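Local coordinates for encapsidation protein (Bacillus phage phi29, PDB 5HD9) that drives packaging of the viral genome as the ATPase of the phage DNA-packaging motor, represented here by its N-terminal ASCE domain, at residues I15-I20 / R149-S154; D115-E120 / V159-F164; F46-R51 / T111-E116. All blocks are in the same frame, centred on the assembly; numbering follows the deposited sequence.

In the fold
From the N terminus, strand 16-19, the first strand, pairs with 149-153 only after some 130 residues, closing interaction 1. Nested inside that loop, interaction 3 joins strand 45-50 to strand 109-115. The latter runs directly into interaction 2, which shares D115 and E116 with interaction 3; 115-120 and 159-164 close a shorter loop, containing helix 130-141 and strand 149-153, that ends beyond interaction 1, so interactions 1 and 2 cross. Strand 149-153 joins the three. It lies between 16-19 and 109-115 in the sheet, with I151 N and O facing I112 O and F114 N at hydrogen-bonding distance, and L153 O receives F117 N from the loop before helix 130-141.

Interaction 1 (I15-I20 / R149-S154); sequences ILNFVI and RCICLS
Backbone amides and carbonyls of I15-I20 and R149-S154 satisfy one another in a parallel ladder. It opens with C150 N donating to I15 O at 2.7 Å, and C150 O takes N17 N. That carbonyl is gripped twice, because N17, with CG anti to its own carbonyl carbon, also brings ND2 to C150 O (3.2 Å) from above the carbonyl plane. R14 O accepts from ND2 as well. C152 N gives the shortest bond, 2.6 Å to N17 O and almost straight at 176°, while V19 N reaches C152 O nearly along the C=O axis and S154 N bonds to V19 O. This strand order is the mark of ASCE P-loop ATPases: an additional strand, here 149-153, lies between the strand leading into the probable Walker A loop and strand 109-115. On the face bearing F18, C152 SG lies obliquely beside the ring, 4.8 Å from the F18 centroid, and L16 CD1 meets C150 CB. On the opposite face V19 and L153 lie side by side, V19 CB touching L153 CD2 at 3.8 Å. On its other side the backbone of 16-19 pairs with 183-186, F18 bonding to L184 and E186, and S154 OG is engaged by A156 N.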
loop_
_atom_site.group_PDB
_atom_site.type_symbol
_atom_site.label_atom_id
_atom_site.label_comp_id
_atom_site.label_asym_id
_atom_site.label_seq_id
_atom_site.Cartn_x
_atom_site.Cartn_y
_atom_site.Cartn_z
ATOM N N ILE A 15 -1.918 -9.938 6.978
ATOM C CA ILE A 15 -2.952 -9.243 6.215
ATOM C C ILE A 15 -2.740 -7.736 6.245
ATOM O O ILE A 15 -3.058 -7.039 5.279
ATOM C CB ILE A 15 -4.366 -9.558 6.758
ATOM C CG1 ILE A 15 -4.663 -11.056 6.655
ATOM C CG2 ILE A 15 -5.432 -8.762 6.011
ATOM C CD1 ILE A 15 -4.707 -11.593 5.250
ATOM N N LEU A 16 -2.211 -7.243 7.362
ATOM C CA LEU A 16 -1.991 -5.812 7.555
ATOM C C LEU A 16 -0.512 -5.544 7.835
ATOM O O LEU A 16 0.081 -6.154 8.721
ATOM C CB LEU A 16 -2.871 -5.297 8.699
ATOM C CG LEU A 16 -3.448 -3.879 8.639
ATOM C CD1 LEU A 16 -4.106 -3.558 7.306
ATOM C CD2 LEU A 16 -4.456 -3.710 9.766
ATOM N N ASN A 17 0.081 -4.644 7.056
ATOM C CA ASN A 17 1.506 -4.338 7.160
ATOM C C ASN A 17 1.756 -2.836 7.165
ATOM O O ASN A 17 1.182 -2.101 6.359
ATOM C CB ASN A 17 2.282 -4.977 6.003
ATOM C CG ASN A 17 2.064 -6.474 5.905
ATOM O OD1 ASN A 17 2.824 -7.261 6.468
ATOM N ND2 ASN A 17 1.029 -6.875 5.177
ATOM N N PHE A 18 2.617 -2.388 8.078
ATOM C CA PHE A 18 2.991 -0.981 8.173
ATOM C C PHE A 18 4.508 -0.827 8.068
ATOM O O PHE A 18 5.240 -1.263 8.951
ATOM C CB PHE A 18 2.498 -0.374 9.490
ATOM C CG PHE A 18 1.041 -0.621 9.769
ATOM C CD1 PHE A 18 0.640 -1.730 10.492
ATOM C CD2 PHE A 18 0.074 0.262 9.318
ATOM C CE1 PHE A 18 -0.698 -1.961 10.754
ATOM C CE2 PHE A 18 -1.266 0.035 9.577
ATOM C CZ PHE A 18 -1.649 -1.079 10.299
ATOM N N VAL A 19 4.971 -0.208 6.985
ATOM C CA VAL A 19 6.392 0.084 6.814
ATOM C C VAL A 19 6.609 1.576 7.039
ATOM O O VAL A 19 6.089 2.405 6.287
ATOM C CB VAL A 19 6.899 -0.324 5.422
ATOM C CG1 VAL A 19 8.419 -0.259 5.372
ATOM C CG2 VAL A 19 6.419 -1.730 5.072
ATOM N N ILE A 20 7.369 1.914 8.077
ATOM C CA ILE A 20 7.486 3.300 8.518
ATOM C C ILE A 20 8.939 3.731 8.676
ATOM O O ILE A 20 9.853 2.906 8.667
ATOM C CB ILE A 20 6.734 3.520 9.845
ATOM C CG1 ILE A 20 7.360 2.687 10.970
ATOM C CG2 ILE A 20 5.257 3.172 9.666
ATOM C CD1 ILE A 20 6.729 2.918 12.332
ATOM N N ARG A 149 -2.860 -9.063 1.204
ATOM C CA ARG A 149 -2.201 -8.191 2.158
ATOM C C ARG A 149 -2.417 -6.724 1.840
ATOM O O ARG A 149 -2.449 -6.316 0.677
ATOM C CB ARG A 149 -0.703 -8.493 2.210
ATOM C CG ARG A 149 0.076 -8.012 1.004
ATOM C CD ARG A 149 1.279 -8.902 0.743
ATOM N NE ARG A 149 0.894 -10.113 0.015
ATOM C CZ ARG A 149 1.115 -11.364 0.418
ATOM N NH1 ARG A 149 1.738 -11.629 1.567
ATOM N NH2 ARG A 149 0.708 -12.367 -0.346
ATOM N N CYS A 150 -2.591 -5.951 2.903
ATOM C CA CYS A 150 -2.613 -4.506 2.823
ATOM C C CYS A 150 -1.285 -4.016 3.371
ATOM O O CYS A 150 -0.868 -4.429 4.456
ATOM C CB CYS A 150 -3.787 -3.926 3.610
ATOM S SG CYS A 150 -3.880 -2.124 3.569
ATOM N N ILE A 151 -0.613 -3.160 2.609
ATOM C CA ILE A 151 0.684 -2.632 3.007
ATOM C C ILE A 151 0.619 -1.110 3.063
ATOM O O ILE A 151 0.403 -0.447 2.049
ATOM C CB ILE A 151 1.797 -3.087 2.045
ATOM C CG1 ILE A 151 1.860 -4.617 2.003
ATOM C CG2 ILE A 151 3.144 -2.537 2.489
ATOM C CD1 ILE A 151 2.347 -5.174 0.701
ATOM N N CYS A 152 0.794 -0.572 4.266
ATOM C CA CYS A 152 0.740 0.865 4.490
ATOM C C CYS A 152 2.151 1.421 4.640
ATOM O O CYS A 152 2.950 0.885 5.405
ATOM C CB CYS A 152 -0.100 1.179 5.728
ATOM S SG CYS A 152 -1.769 0.476 5.658
ATOM N N LEU A 153 2.446 2.490 3.903
ATOM C CA LEU A 153 3.780 3.082 3.885
ATOM C C LEU A 153 3.774 4.516 4.406
ATOM O O LEU A 153 2.824 5.267 4.179
ATOM C CB LEU A 153 4.352 3.075 2.467
ATOM C CG LEU A 153 4.215 1.803 1.631
ATOM C CD1 LEU A 153 4.610 2.102 0.196
ATOM C CD2 LEU A 153 5.070 0.682 2.199
ATOM N N SER A 154 4.851 4.897 5.085
ATOM C CA SER A 154 5.025 6.277 5.525
ATOM C C SER A 154 6.492 6.612 5.741
ATOM O O SER A 154 7.271 5.770 6.192
ATOM C CB SER A 154 4.245 6.536 6.814
ATOM O OG SER A 154 4.479 7.852 7.287
#

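Interaction 2 (D115-E120 / V159-F164); sequences DEFIRE and VVNPYF
F117 carries this contact, presenting one edge of its ring to the start of helix 162-167. Its CG occupies the crowded position between backbone N and carbonyl carbon (chi1 80°), and its CB already points toward the partner segment. F117 CD2 comes to 3.9 Å from Y163 CD1. The two rings form an offset edge-to-face pair, F117 giving its edge to the face of Y163 with the planes at 80°. At the same edge F117 CE2 meets N161 OD1 at 3.8 Å, the amide standing almost perpendicular to the ring. N161 is the N-cap of the helix, so this oxygen is already committed: F164 N donates to N161 OD1 in a bond of 3.2 Å, from above the carbonyl plane, and Y163 N adds a weak one. The other end of the amide, ND2, sits over the centre of the F164 ring and is bonded to S158 O, which together with the capping bonds fixes the rotation of N161. I118 CG1 lies over one face of F117.

Away from this aromatic core the segments separate. I118 CD1 only approaches N161 ND2, at 4.3 Å. No hydrogen bond crosses the interface, and the two segments bury just 188 Å² against each other. E120, at the outer end, is exposed.

The inner side, by contrast, is closely packed. F18 of strand 16-19 meets F164 edge-to-face and also packs against F117, whose ring rests on C152 of strand 149-153, while Y163 lies against V131 and L134 of helix 130-141 and bonds through OH to E130. An aromatic cluster thus joins helix 162-167 and the loop after strand 109-115 to the face of the sheet that carries F18 and C152, and to helix 130-141.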
loop_
_atom_site.group_PDB
_atom_site.type_symbol
_atom_site.label_atom_id
_atom_site.label_comp_id
_atom_site.label_asym_id
_atom_site.label_seq_id
_atom_site.Cartn_x
_atom_site.Cartn_y
_atom_site.Cartn_z
ATOM N N ASP A 115 -0.172 4.380 0.570
ATOM C CA ASP A 115 1.035 5.176 0.733
ATOM C C ASP A 115 0.753 6.435 1.549
ATOM O O ASP A 115 -0.337 7.009 1.468
ATOM C CB ASP A 115 1.622 5.540 -0.630
ATOM C CG ASP A 115 3.083 5.954 -0.548
ATOM O OD1 ASP A 115 3.667 5.905 0.555
ATOM O OD2 ASP A 115 3.656 6.316 -1.597
ATOM N N GLU A 116 1.748 6.843 2.335
ATOM C CA GLU A 116 1.657 8.019 3.196
ATOM C C GLU A 116 0.443 7.963 4.126
ATOM O O GLU A 116 -0.344 8.907 4.188
ATOM C CB GLU A 116 1.617 9.288 2.343
ATOM C CG GLU A 116 2.776 9.385 1.358
ATOM C CD GLU A 116 2.926 10.762 0.737
ATOM O OE1 GLU A 116 2.266 11.714 1.206
ATOM O OE2 GLU A 116 3.710 10.890 -0.227
ATOM N N PHE A 117 0.315 6.863 4.863
ATOM C CA PHE A 117 -0.875 6.615 5.683
ATOM C C PHE A 117 -0.876 7.379 7.006
ATOM O O PHE A 117 -1.891 7.419 7.702
ATOM C CB PHE A 117 -1.018 5.118 5.965
ATOM C CG PHE A 117 -0.134 4.617 7.080
ATOM C CD1 PHE A 117 1.188 4.280 6.838
ATOM C CD2 PHE A 117 -0.632 4.471 8.367
ATOM C CE1 PHE A 117 1.998 3.817 7.858
ATOM C CE2 PHE A 117 0.175 4.005 9.392
ATOM C CZ PHE A 117 1.491 3.677 9.136
ATOM N N ILE A 118 0.259 7.970 7.361
ATOM C CA ILE A 118 0.342 8.809 8.551
ATOM C C ILE A 118 0.197 10.270 8.140
ATOM O O ILE A 118 0.935 10.744 7.274
ATOM C CB ILE A 118 1.679 8.610 9.302
ATOM C CG1 ILE A 118 1.797 7.170 9.811
ATOM C CG2 ILE A 118 1.792 9.589 10.471
ATOM C CD1 ILE A 118 3.167 6.822 10.367
ATOM N N ARG A 119 -0.757 10.976 8.745
ATOM C CA ARG A 119 -0.914 12.396 8.466
ATOM C C ARG A 119 0.354 13.087 8.941
ATOM O O ARG A 119 0.545 13.316 10.136
ATOM C CB ARG A 119 -2.159 12.969 9.140
ATOM C CG ARG A 119 -3.447 12.696 8.383
ATOM C CD ARG A 119 -3.472 13.369 7.009
ATOM N NE ARG A 119 -3.566 14.823 7.094
ATOM C CZ ARG A 119 -3.434 15.640 6.055
ATOM N NH1 ARG A 119 -3.187 15.155 4.845
ATOM N NH2 ARG A 119 -3.542 16.950 6.226
ATOM N N GLU A 120 1.204 13.427 7.976
ATOM C CA GLU A 120 2.628 13.611 8.222
ATOM C C GLU A 120 3.066 15.067 8.169
ATOM O O GLU A 120 3.099 15.642 7.083
ATOM C CB GLU A 120 3.430 12.802 7.182
ATOM C CG GLU A 120 4.952 13.056 7.170
ATOM C CD GLU A 120 5.611 12.744 5.828
ATOM O OE1 GLU A 120 4.893 12.568 4.818
ATOM O OE2 GLU A 120 6.859 12.671 5.788
ATOM N N VAL A 159 4.536 6.526 16.137
ATOM C CA VAL A 159 4.214 5.231 16.716
ATOM C C VAL A 159 2.829 5.278 17.361
ATOM O O VAL A 159 2.264 4.249 17.735
ATOM C CB VAL A 159 5.297 4.825 17.745
ATOM C CG1 VAL A 159 4.996 3.473 18.372
ATOM C CG2 VAL A 159 6.678 4.824 17.076
ATOM N N VAL A 160 2.275 6.482 17.469
ATOM C CA VAL A 160 0.948 6.677 18.037
ATOM C C VAL A 160 0.069 7.355 16.989
ATOM O O VAL A 160 -0.143 8.567 17.004
ATOM C CB VAL A 160 1.039 7.484 19.362
ATOM C CG1 VAL A 160 -0.303 8.078 19.797
ATOM C CG2 VAL A 160 1.587 6.582 20.460
ATOM N N ASN A 161 -0.405 6.537 16.054
ATOM C CA ASN A 161 -1.314 6.966 15.003
ATOM C C ASN A 161 -2.603 6.152 15.104
ATOM O O ASN A 161 -2.641 5.147 15.811
ATOM C CB ASN A 161 -0.659 6.798 13.630
ATOM C CG ASN A 161 -0.461 5.343 13.250
ATOM O OD1 ASN A 161 -1.393 4.670 12.814
ATOM N ND2 ASN A 161 0.763 4.854 13.407
ATOM N N PRO A 162 -3.665 6.579 14.404
ATOM C CA PRO A 162 -4.972 5.931 14.571
ATOM C C PRO A 162 -4.950 4.420 14.348
ATOM O O PRO A 162 -5.660 3.698 15.047
ATOM C CB PRO A 162 -5.839 6.618 13.512
ATOM C CG PRO A 162 -5.193 7.942 13.296
ATOM C CD PRO A 162 -3.727 7.695 13.443
ATOM N N TYR A 163 -4.143 3.950 13.402
ATOM C CA TYR A 163 -4.092 2.527 13.092
ATOM C C TYR A 163 -3.420 1.745 14.215
ATOM O O TYR A 163 -3.937 0.719 14.656
ATOM C CB TYR A 163 -3.376 2.298 11.756
ATOM C CG TYR A 163 -4.171 2.846 10.594
ATOM C CD1 TYR A 163 -4.050 4.172 10.207
ATOM C CD2 TYR A 163 -5.074 2.044 9.910
ATOM C CE1 TYR A 163 -4.791 4.680 9.159
ATOM C CE2 TYR A 163 -5.818 2.542 8.861
ATOM C CZ TYR A 163 -5.673 3.860 8.490
ATOM O OH TYR A 163 -6.417 4.363 7.449
ATOM N N PHE A 164 -2.279 2.229 14.692
ATOM C CA PHE A 164 -1.582 1.552 15.779
ATOM C C PHE A 164 -2.449 1.552 17.040
ATOM O O PHE A 164 -2.531 0.550 17.754
ATOM C CB PHE A 164 -0.232 2.214 16.068
ATOM C CG PHE A 164 0.798 2.020 14.983
ATOM C CD1 PHE A 164 0.450 1.504 13.745
ATOM C CD2 PHE A 164 2.125 2.349 15.214
ATOM C CE1 PHE A 164 1.405 1.332 12.757
ATOM C CE2 PHE A 164 3.080 2.177 14.231
ATOM C CZ PHE A 164 2.720 1.668 13.001
#

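Interaction 3 (F46-R51 / T111-E116); sequences FIYVRR and TIVFDE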
loop_
_atom_site.group_PDB
_atom_site.type_symbol
_atom_site.label_atom_id
_atom_site.label_comp_id
_atom_site.label_asym_id
_atom_site.label_seq_id
_atom_site.Cartn_x
_atom_site.Cartn_y
_atom_site.Cartn_z
ATOM N N PHE A 46 -4.658 -5.079 -7.905
ATOM C CA PHE A 46 -4.195 -4.308 -6.760
ATOM C C PHE A 46 -4.899 -2.966 -6.655
ATOM O O PHE A 46 -5.408 -2.438 -7.645
ATOM C CB PHE A 46 -2.683 -4.096 -6.841
ATOM C CG PHE A 46 -2.252 -3.194 -7.970
ATOM C CD1 PHE A 46 -2.048 -3.701 -9.241
ATOM C CD2 PHE A 46 -2.041 -1.842 -7.753
ATOM C CE1 PHE A 46 -1.651 -2.874 -10.280
ATOM C CE2 PHE A 46 -1.644 -1.010 -8.787
ATOM C CZ PHE A 46 -1.448 -1.527 -10.049
ATOM N N ILE A 47 -4.928 -2.430 -5.438
ATOM C CA ILE A 47 -5.499 -1.116 -5.188
ATOM C C ILE A 47 -4.461 -0.210 -4.539
ATOM O O ILE A 47 -3.835 -0.571 -3.543
ATOM C CB ILE A 47 -6.755 -1.194 -4.293
ATOM C CG1 ILE A 47 -7.824 -2.047 -4.980
ATOM C CG2 ILE A 47 -7.289 0.212 -4.002
ATOM C CD1 ILE A 47 -9.114 -2.179 -4.214
ATOM N N TYR A 48 -4.284 0.962 -5.135
ATOM C CA TYR A 48 -3.413 1.999 -4.604
ATOM C C TYR A 48 -4.287 3.019 -3.882
ATOM O O TYR A 48 -5.117 3.689 -4.500
ATOM C CB TYR A 48 -2.604 2.644 -5.732
ATOM C CG TYR A 48 -1.632 3.723 -5.305
ATOM C CD1 TYR A 48 -0.558 3.431 -4.479
ATOM C CD2 TYR A 48 -1.772 5.027 -5.761
ATOM C CE1 TYR A 48 0.339 4.415 -4.099
ATOM C CE2 TYR A 48 -0.883 6.014 -5.389
ATOM C CZ TYR A 48 0.170 5.704 -4.561
ATOM O OH TYR A 48 1.056 6.691 -4.192
ATOM N N VAL A 49 -4.115 3.111 -2.570
ATOM C CA VAL A 49 -4.932 3.993 -1.749
ATOM C C VAL A 49 -4.126 5.198 -1.286
ATOM O O VAL A 49 -2.979 5.073 -0.852
ATOM C CB VAL A 49 -5.495 3.254 -0.516
ATOM C CG1 VAL A 49 -6.348 4.187 0.342
ATOM C CG2 VAL A 49 -6.308 2.044 -0.952
ATOM N N ARG A 50 -4.742 6.367 -1.410
ATOM C CA ARG A 50 -4.262 7.580 -0.768
ATOM C C ARG A 50 -5.440 8.157 0.003
ATOM O O ARG A 50 -6.589 7.879 -0.328
ATOM C CB ARG A 50 -3.717 8.574 -1.796
ATOM C CG ARG A 50 -2.542 8.038 -2.615
ATOM C CD ARG A 50 -1.313 7.795 -1.748
ATOM N NE ARG A 50 -0.802 9.042 -1.180
ATOM C CZ ARG A 50 0.153 9.790 -1.729
ATOM N NH1 ARG A 50 0.734 9.429 -2.868
ATOM N NH2 ARG A 50 0.531 10.910 -1.131
ATOM N N ARG A 51 -5.163 8.938 1.040
ATOM C CA ARG A 51 -6.222 9.420 1.921
ATOM C C ARG A 51 -7.166 10.382 1.211
ATOM O O ARG A 51 -8.388 10.207 1.249
ATOM C CB ARG A 51 -5.620 10.097 3.151
ATOM C CG ARG A 51 -6.651 10.708 4.084
ATOM C CD ARG A 51 -6.024 11.129 5.401
ATOM N NE ARG A 51 -5.616 9.965 6.183
ATOM C CZ ARG A 51 -4.382 9.469 6.234
ATOM N NH1 ARG A 51 -3.386 10.035 5.562
ATOM N NH2 ARG A 51 -4.142 8.394 6.971
ATOM N N THR A 111 -3.613 -7.391 -3.304
ATOM C CA THR A 111 -2.720 -6.438 -2.652
ATOM C C THR A 111 -3.318 -5.038 -2.620
ATOM O O THR A 111 -3.830 -4.544 -3.629
ATOM C CB THR A 111 -1.342 -6.378 -3.350
ATOM O OG1 THR A 111 -0.730 -7.674 -3.322
ATOM C CG2 THR A 111 -0.425 -5.390 -2.644
ATOM N N ILE A 112 -3.251 -4.415 -1.446
ATOM C CA ILE A 112 -3.600 -3.010 -1.275
ATOM C C ILE A 112 -2.376 -2.256 -0.771
ATOM O O ILE A 112 -1.760 -2.659 0.217
ATOM C CB ILE A 112 -4.760 -2.808 -0.273
ATOM C CG1 ILE A 112 -6.016 -3.538 -0.751
ATOM C CG2 ILE A 112 -5.047 -1.315 -0.080
ATOM C CD1 ILE A 112 -7.078 -3.705 0.327
ATOM N N VAL A 113 -2.031 -1.167 -1.449
ATOM C CA VAL A 113 -0.929 -0.318 -1.019
ATOM C C VAL A 113 -1.455 1.064 -0.644
ATOM O O VAL A 113 -1.980 1.798 -1.479
ATOM C CB VAL A 113 0.150 -0.196 -2.104
ATOM C CG1 VAL A 113 1.287 0.704 -1.633
ATOM C CG2 VAL A 113 0.684 -1.575 -2.458
ATOM N N PHE A 114 -1.306 1.395 0.633
ATOM C CA PHE A 114 -1.766 2.659 1.184
ATOM C C PHE A 114 -0.547 3.511 1.502
ATOM O O PHE A 114 0.046 3.385 2.569
ATOM C CB PHE A 114 -2.618 2.408 2.434
ATOM C CG PHE A 114 -3.281 3.640 3.002
ATOM C CD1 PHE A 114 -3.041 4.905 2.482
ATOM C CD2 PHE A 114 -4.152 3.519 4.070
ATOM C CE1 PHE A 114 -3.658 6.024 3.023
ATOM C CE2 PHE A 114 -4.770 4.634 4.613
ATOM C CZ PHE A 114 -4.523 5.886 4.089
ATOM N N ASP A 115 -0.172 4.380 0.570
ATOM C CA ASP A 115 1.035 5.176 0.733
ATOM C C ASP A 115 0.753 6.435 1.549
ATOM O O ASP A 115 -0.337 7.009 1.468
ATOM C CB ASP A 115 1.622 5.540 -0.630
ATOM C CG ASP A 115 3.083 5.954 -0.548
ATOM O OD1 ASP A 115 3.667 5.905 0.555
ATOM O OD2 ASP A 115 3.656 6.316 -1.597
ATOM N N GLU A 116 1.748 6.843 2.335
ATOM C CA GLU A 116 1.657 8.019 3.196
ATOM C C GLU A 116 0.443 7.963 4.126
ATOM O O GLU A 116 -0.344 8.907 4.188
ATOM C CB GLU A 116 1.617 9.288 2.343
ATOM C CG GLU A 116 2.776 9.385 1.358
ATOM C CD GLU A 116 2.926 10.762 0.737
ATOM O OE1 GLU A 116 2.266 11.714 1.206
ATOM O OE2 GLU A 116 3.710 10.890 -0.227
HETATM O O HOH W 1 3.674 5.505 -3.956
HETATM O O HOH W 2 -2.284 9.105 1.531
#
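The F114 ring has V49 CG1 over one face, a CH-pi contact 4.1 Å from the centroid, and water 2 at its edge, in plane. F114 CZ in turn lies over one face of the R51 guanidinium, 3.8 Å from R51 NH2. The R50 guanidinium takes E116 CG over one face and water 2 in its plane, where NE donates. This water also accepts from R51 N and donates to D115 O, bridging the two strand ends. The Y48 ring lies beside D115, CE1 near D115 CB. Bends at chi2 and chi3 fold the R50 chain alongside D115, with CD near D115 CB, so that NH1 donates to Y48 OH and NH2 forms a salt bridge with E116 OE1 at 3.0 Å. E55 is a second carboxylate partner of NH2.

Between the two sets of groups the strands pair in parallel. I47 N bonds to T111 O, V113 N to I47 O and V49 N to V113 O. D115 N reaches V49 O at a looser 3.2 Å. The sequence TIVFDE at the end of a central strand fits a Walker B motif. D115 OD2 accepts from water 1 at 2.5 Å, a water shared with Y48 OH, and also bonds to S28 OG of the probable Walker A loop, consistent with a nucleotide site there. The nearby R50 charge would probably favour ionised D115.

R51 NH2 continues to F117 O and E130. In the sheet, strand 87-94 flanks 45-50 on one side and 149-153 flanks 109-115 on the other; helix 130-141 packs on the face with I47 and I112, helix 26-42 on the face with F46, T111 and V113.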